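Local coordinates for protein shikimate dehydrogenase (Listeria monocytogenes, PDB 3TNL) that probably catalyses the reversible NADPH-linked reduction of 3-dehydroshikimate to shikimate, a step on the route to chorismate and the aromatic amino acids, at residues 137-142 with 168-173; 162-167 with 190-194. One frame throughout, in Å; residues are numbered along the deposited sequence.

Contact 1 (137-142 with 168-173); sequences DGTGYM and AICIQA
Tyr141 and Ile169 meet where helix 137-147, which follows strand 130-134 of the mixed sheet of the substrate-binding domain, packs against helix 164-175, the first helix of the NAD-binding Rossmann fold. The two short helical segments approach to 7.9 Å between axes at a crossing angle of -70°. Close approach is possible because Gly138 faces the second helix without a side chain: its CA lies 3.8 Å from Ala168 O, and the CB of Gln172 rests against its backbone.

Apolar contacts carry one flank. With Tyr141 CG anti to the backbone N (chi1 178°), the ring extends across the Ile169 side chain at about a right angle. Ile169 CD1 sits over one ring face in a CH-pi contact, 4.0 Å from the centroid of the Tyr141 ring, while Ile169 CG2 touches the CD2 and CE2 side of the ring. The buried phenol OH is hydrogen-bonded to Thr231 and Ser260. Further along, Met142, bent at chi2 and chi3, lays its SD against Ala173. At the start of helix 137-147, Asp137, a probable shikimate ligand, rests its carboxylate against the Ala168 methyl in van der Waals contact.

Polar contacts lie on the other flank. Gln172, bent at chi2, passes obliquely across the Thr139 side chain, its NE2 held by Asp176. A water bridges the helices, accepting from Thr139 N at 2.9 Å and donating to Gln172 OE1 at 2.9 Å.

Contact 2 (162-167 with 190-194); sequences AGGAAT and FYANA. With NAD (nicotinamide-adenine-dinucleotide), chain H.
Ala162 and Ala194 bring the backbones to 5.2 Å between CA atoms, where the turn entering helix 164-175 passes the first turn of helix 191-204. The methyl groups of these two alanines touch, CB to CB at 3.5 Å, and Ala162 CB also packs against the O and CB of Phe190.

Asn193 supplies the polar link. Extending with CG anti to its backbone N (chi1 -175°), it points ND2 at Ala162 O, 2.7 Å away, in a nearly straight bond (160° at the hydrogen) that lies close to the amide plane of Asn193 but is tilted from the plane of the Ala162 carbonyl. The same ND2 makes a weak, bent bond to OG1 of Thr167, whose side chain reaches out to meet that of Asn193 from the opposite direction. Thr167 OG1 in turn donates to Gly163 O at 2.7 Å; that carbonyl also accepts from Thr167 N, and the two donors reach it from opposite faces of its plane. The hydroxyl thus connects the helix N-cap residue to the neighbouring helix.

This turn is the glycine-rich dinucleotide-binding loop of the Rossmann fold, with Gly163 at the N-cap. Gly164 N donates to NAD O2A and Ala165 N to NAD O2N, so successive amides at the helix start each hold a different phosphate, while Ala162 N donates to O3B, a hydroxyl of the adenosine ribose. Gly163, which has no side chain, lets the cofactor lie close, its CA 3.2 Å from NAD O2A. Phe190 presents one ring face to the same ribose, with NAD C3B 3.6 Å above the plane of the Phe190 ring, and its CZ reaches 3.6 Å from NAD O1A.

How the contacts relate
Helix 164-175 is common to both contacts: its N-terminal turn belongs to 162-167 and the following residues to 168-173, and the contact centres lie about 13 Å apart. Contact 2 joins this helix to helix 191-204 within the Rossmann domain, beside the adenosine ribose and diphosphate. Contact 1 joins it to helix 137-147, on the side toward the substrate domain. The bound NAD spans the two regions: its diphosphate lies at contact 2, while the Asp137 side chain of contact 1 is about 5 Å from the cofactor and about 4 Å from the side chain of Asn122, another probable shikimate ligand, nearest atoms in each case. Ile169 adjoins Val262, whose O also binds NAD.

Contact 1 (137-142 with 168-173)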
loop_
_atom_site.group_PDB
_atom_site.type_symbol
_atom_site.label_atom_id
_atom_site.label_comp_id
_atom_site.label_asym_id
_atom_site.label_seq_id
_atom_site.Cartn_x
_atom_site.Cartn_y
_atom_site.Cartn_z
ATOM N N ASP B 137 13.718 1.163 18.284
ATOM C CA ASP B 137 13.260 1.988 19.418
ATOM C C ASP B 137 14.351 2.222 20.459
ATOM O O ASP B 137 14.430 3.273 21.074
ATOM C CB ASP B 137 11.932 1.476 20.006
ATOM C CG ASP B 137 11.869 -0.013 20.192
ATOM O OD1 ASP B 137 10.881 -0.469 20.810
ATOM O OD2 ASP B 137 12.746 -0.745 19.729
ATOM N N GLY B 138 15.217 1.232 20.630
ATOM C CA GLY B 138 16.353 1.364 21.544
ATOM C C GLY B 138 17.330 2.414 21.047
ATOM O O GLY B 138 17.702 3.322 21.785
ATOM N N THR B 139 17.752 2.266 19.784
ATOM C CA THR B 139 18.622 3.187 19.110
ATOM C C THR B 139 18.028 4.604 19.132
ATOM O O THR B 139 18.738 5.575 19.360
ATOM C CB THR B 139 18.931 2.678 17.683
ATOM O OG1 THR B 139 19.795 1.537 17.821
ATOM C CG2 THR B 139 19.630 3.762 16.821
ATOM N N GLY B 140 16.717 4.710 18.924
ATOM C CA GLY B 140 16.035 6.007 18.944
ATOM C C GLY B 140 16.164 6.661 20.320
ATOM O O GLY B 140 16.429 7.857 20.436
ATOM N N TYR B 141 15.990 5.850 21.356
ATOM C CA TYR B 141 16.125 6.323 22.736
ATOM C C TYR B 141 17.539 6.855 23.003
ATOM O O TYR B 141 17.719 7.961 23.506
ATOM C CB TYR B 141 15.761 5.193 23.727
ATOM C CG TYR B 141 15.926 5.626 25.167
ATOM C CD1 TYR B 141 14.895 6.304 25.832
ATOM C CD2 TYR B 141 17.089 5.374 25.850
ATOM C CE1 TYR B 141 15.053 6.755 27.120
ATOM C CE2 TYR B 141 17.268 5.803 27.152
ATOM C CZ TYR B 141 16.251 6.492 27.785
ATOM O OH TYR B 141 16.414 6.917 29.073
ATOM N N MET B 142 18.546 6.106 22.611
ATOM C CA MET B 142 19.910 6.476 22.846
ATOM C C MET B 142 20.299 7.727 22.060
ATOM O O MET B 142 21.016 8.585 22.561
ATOM C CB MET B 142 20.837 5.298 22.541
ATOM C CG MET B 142 20.590 4.074 23.397
ATOM S SD MET B 142 20.962 4.272 25.156
ATOM C CE MET B 142 22.747 4.512 25.109
ATOM N N ALA B 168 14.121 -3.205 24.797
ATOM C CA ALA B 168 14.907 -2.665 23.711
ATOM C C ALA B 168 15.910 -1.628 24.198
ATOM O O ALA B 168 17.054 -1.624 23.753
ATOM C CB ALA B 168 13.995 -2.077 22.647
ATOM N N ILE B 169 15.504 -0.771 25.139
ATOM C CA ILE B 169 16.385 0.234 25.675
ATOM C C ILE B 169 17.517 -0.404 26.462
ATOM O O ILE B 169 18.686 -0.023 26.308
ATOM C CB ILE B 169 15.606 1.238 26.592
ATOM C CG1 ILE B 169 14.745 2.163 25.747
ATOM C CG2 ILE B 169 16.579 2.101 27.461
ATOM C CD1 ILE B 169 13.659 2.897 26.542
ATOM N N CYS B 170 17.184 -1.384 27.298
ATOM C CA CYS B 170 18.239 -2.029 28.113
ATOM C C CYS B 170 19.281 -2.733 27.255
ATOM O O CYS B 170 20.485 -2.549 27.474
ATOM C CB CYS B 170 17.665 -3.026 29.098
ATOM S SG CYS B 170 16.757 -2.325 30.488
ATOM N N ILE B 171 18.812 -3.536 26.293
ATOM C CA ILE B 171 19.700 -4.281 25.401
ATOM C C ILE B 171 20.546 -3.323 24.607
ATOM O O ILE B 171 21.769 -3.430 24.584
ATOM C CB ILE B 171 18.890 -5.178 24.430
ATOM C CG1 ILE B 171 18.226 -6.305 25.204
ATOM C CG2 ILE B 171 19.792 -5.783 23.343
ATOM C CD1 ILE B 171 19.204 -7.239 25.860
ATOM N N GLN B 172 19.900 -2.353 23.987
ATOM C CA GLN B 172 20.650 -1.380 23.140
ATOM C C GLN B 172 21.678 -0.577 23.964
ATOM O O GLN B 172 22.815 -0.350 23.539
ATOM C CB GLN B 172 19.758 -0.402 22.365
ATOM C CG GLN B 172 20.524 0.227 21.235
ATOM C CD GLN B 172 20.896 -0.800 20.163
ATOM O OE1 GLN B 172 20.019 -1.446 19.590
ATOM N NE2 GLN B 172 22.198 -0.961 19.903
ATOM N N ALA B 173 21.275 -0.170 25.162
ATOM C CA ALA B 173 22.168 0.587 26.033
ATOM C C ALA B 173 23.403 -0.265 26.334
ATOM O O ALA B 173 24.524 0.226 26.247
ATOM C CB ALA B 173 21.453 0.980 27.330
HETATM O O HOH W 1 17.315 -0.488 19.073
#

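Contact 2 (162-167 with 190-194)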
loop_
_atom_site.group_PDB
_atom_site.type_symbol
_atom_site.label_atom_id
_atom_site.label_comp_id
_atom_site.label_asym_id
_atom_site.label_seq_id
_atom_site.Cartn_x
_atom_site.Cartn_y
_atom_site.Cartn_z
ATOM N N ALA B 162 9.997 -3.566 31.978
ATOM C CA ALA B 162 10.429 -4.855 31.391
ATOM C C ALA B 162 9.570 -5.309 30.226
ATOM O O ALA B 162 9.598 -6.511 29.856
ATOM C CB ALA B 162 10.502 -5.930 32.451
ATOM N N GLY B 163 8.820 -4.367 29.649
ATOM C CA GLY B 163 8.048 -4.607 28.459
ATOM C C GLY B 163 8.869 -4.358 27.210
ATOM O O GLY B 163 10.099 -4.393 27.232
ATOM N N GLY B 164 8.191 -4.054 26.113
ATOM C CA GLY B 164 8.892 -3.885 24.843
ATOM C C GLY B 164 9.892 -2.755 24.835
ATOM O O GLY B 164 11.042 -2.933 24.418
ATOM N N ALA B 165 9.460 -1.579 25.288
ATOM C CA ALA B 165 10.325 -0.421 25.290
ATOM C C ALA B 165 11.520 -0.611 26.225
ATOM O O ALA B 165 12.666 -0.339 25.843
ATOM C CB ALA B 165 9.540 0.849 25.692
ATOM N N ALA B 166 11.270 -1.077 27.443
ATOM C CA ALA B 166 12.352 -1.250 28.390
ATOM C C ALA B 166 13.348 -2.270 27.911
ATOM O O ALA B 166 14.560 -2.116 28.131
ATOM C CB ALA B 166 11.822 -1.667 29.773
ATOM N N THR B 167 12.849 -3.356 27.332
ATOM C CA THR B 167 13.733 -4.429 26.856
ATOM C C THR B 167 14.676 -3.926 25.761
ATOM O O THR B 167 15.895 -4.154 25.799
ATOM C CB THR B 167 12.938 -5.659 26.389
ATOM O OG1 THR B 167 12.121 -6.139 27.469
ATOM C CG2 THR B 167 13.900 -6.764 25.947
ATOM N N PHE B 190 5.697 -9.595 33.442
ATOM C CA PHE B 190 6.902 -9.116 32.763
ATOM C C PHE B 190 8.193 -9.377 33.565
ATOM O O PHE B 190 9.293 -9.193 33.034
ATOM C CB PHE B 190 6.812 -7.588 32.486
ATOM C CG PHE B 190 5.723 -7.217 31.511
ATOM C CD1 PHE B 190 5.981 -7.187 30.145
ATOM C CD2 PHE B 190 4.470 -6.925 31.948
ATOM C CE1 PHE B 190 4.993 -6.853 29.237
ATOM C CE2 PHE B 190 3.467 -6.552 31.043
ATOM C CZ PHE B 190 3.733 -6.550 29.689
ATOM N N TYR B 191 8.081 -9.761 34.842
ATOM C CA TYR B 191 9.292 -9.928 35.681
ATOM C C TYR B 191 10.196 -10.987 35.087
ATOM O O TYR B 191 11.422 -10.821 35.065
ATOM C CB TYR B 191 8.947 -10.249 37.155
ATOM C CG TYR B 191 10.061 -9.976 38.150
ATOM C CD1 TYR B 191 10.956 -10.980 38.538
ATOM C CD2 TYR B 191 10.247 -8.695 38.681
ATOM C CE1 TYR B 191 11.984 -10.704 39.462
ATOM C CE2 TYR B 191 11.246 -8.440 39.615
ATOM C CZ TYR B 191 12.120 -9.426 39.978
ATOM O OH TYR B 191 13.129 -9.125 40.896
ATOM N N ALA B 192 9.610 -12.082 34.624
ATOM C CA ALA B 192 10.397 -13.143 33.983
ATOM C C ALA B 192 11.139 -12.683 32.722
ATOM O O ALA B 192 12.239 -13.149 32.422
ATOM C CB ALA B 192 9.535 -14.370 33.686
ATOM N N ASN B 193 10.544 -11.765 31.977
ATOM C CA ASN B 193 11.193 -11.212 30.804
ATOM C C ASN B 193 12.402 -10.383 31.240
ATOM O O ASN B 193 13.449 -10.401 30.617
ATOM C CB ASN B 193 10.254 -10.309 30.010
ATOM C CG ASN B 193 10.887 -9.838 28.733
ATOM O OD1 ASN B 193 11.384 -10.659 27.938
ATOM N ND2 ASN B 193 10.912 -8.512 28.526
ATOM N N ALA B 194 12.248 -9.618 32.321
ATOM C CA ALA B 194 13.379 -8.830 32.815
ATOM C C ALA B 194 14.528 -9.769 33.246
ATOM O O ALA B 194 15.710 -9.440 33.059
ATOM C CB ALA B 194 12.958 -7.917 33.982
HETATM P PA NAD H . 4.483 -3.189 27.716
HETATM O O1A NAD H . 2.996 -3.508 27.852
HETATM O O2A NAD H . 5.321 -4.047 26.788
HETATM O O5B NAD H . 5.133 -3.120 29.198
HETATM C C5B NAD H . 4.510 -2.483 30.315
HETATM C C4B NAD H . 5.546 -2.269 31.425
HETATM O O4B NAD H . 4.978 -1.422 32.438
HETATM C C3B NAD H . 5.869 -3.547 32.174
HETATM O O3B NAD H . 7.231 -3.446 32.660
HETATM C C2B NAD H . 4.929 -3.556 33.355
HETATM O O2B NAD H . 5.433 -4.271 34.475
HETATM C C1B NAD H . 4.857 -2.079 33.681
HETATM N N9A NAD H . 3.653 -1.603 34.374
HETATM C C8A NAD H . 2.441 -1.422 33.799
HETATM N N7A NAD H . 1.588 -0.908 34.710
HETATM C C5A NAD H . 2.239 -0.732 35.887
HETATM C C6A NAD H . 1.943 -0.262 37.150
HETATM N N6A NAD H . 0.718 0.195 37.434
HETATM N N1A NAD H . 2.906 -0.206 38.096
HETATM C C2A NAD H . 4.158 -0.657 37.835
HETATM N N3A NAD H . 4.528 -1.135 36.626
HETATM C C4A NAD H . 3.611 -1.187 35.634
HETATM O O3 NAD H . 4.547 -1.650 27.287
HETATM P PN NAD H . 5.635 -0.938 26.341
HETATM O O1N NAD H . 5.312 -1.124 24.879
HETATM O O2N NAD H . 7.040 -1.247 26.859
HETATM O O5D NAD H . 5.341 0.629 26.577
HETATM C C5D NAD H . 5.560 1.179 27.870
HETATM C C4D NAD H . 5.476 2.680 27.671
HETATM O O4D NAD H . 6.440 3.083 26.682
HETATM C C3D NAD H . 4.116 3.096 27.134
HETATM O O3D NAD H . 3.651 4.212 27.900
HETATM C C2D NAD H . 4.379 3.493 25.691
HETATM O O2D NAD H . 3.437 4.469 25.192
HETATM C C1D NAD H . 5.812 4.003 25.772
HETATM N N1N NAD H . 6.588 3.970 24.530
HETATM C C2N NAD H . 7.124 5.110 24.053
HETATM C C3N NAD H . 7.883 5.105 22.887
HETATM C C7N NAD H . 8.491 6.353 22.335
HETATM O O7N NAD H . 8.793 6.317 21.143
HETATM N N7N NAD H . 8.711 7.416 23.140
HETATM C C4N NAD H . 8.082 3.894 22.206
HETATM C C5N NAD H . 7.522 2.729 22.721
HETATM C C6N NAD H . 6.767 2.789 23.893
#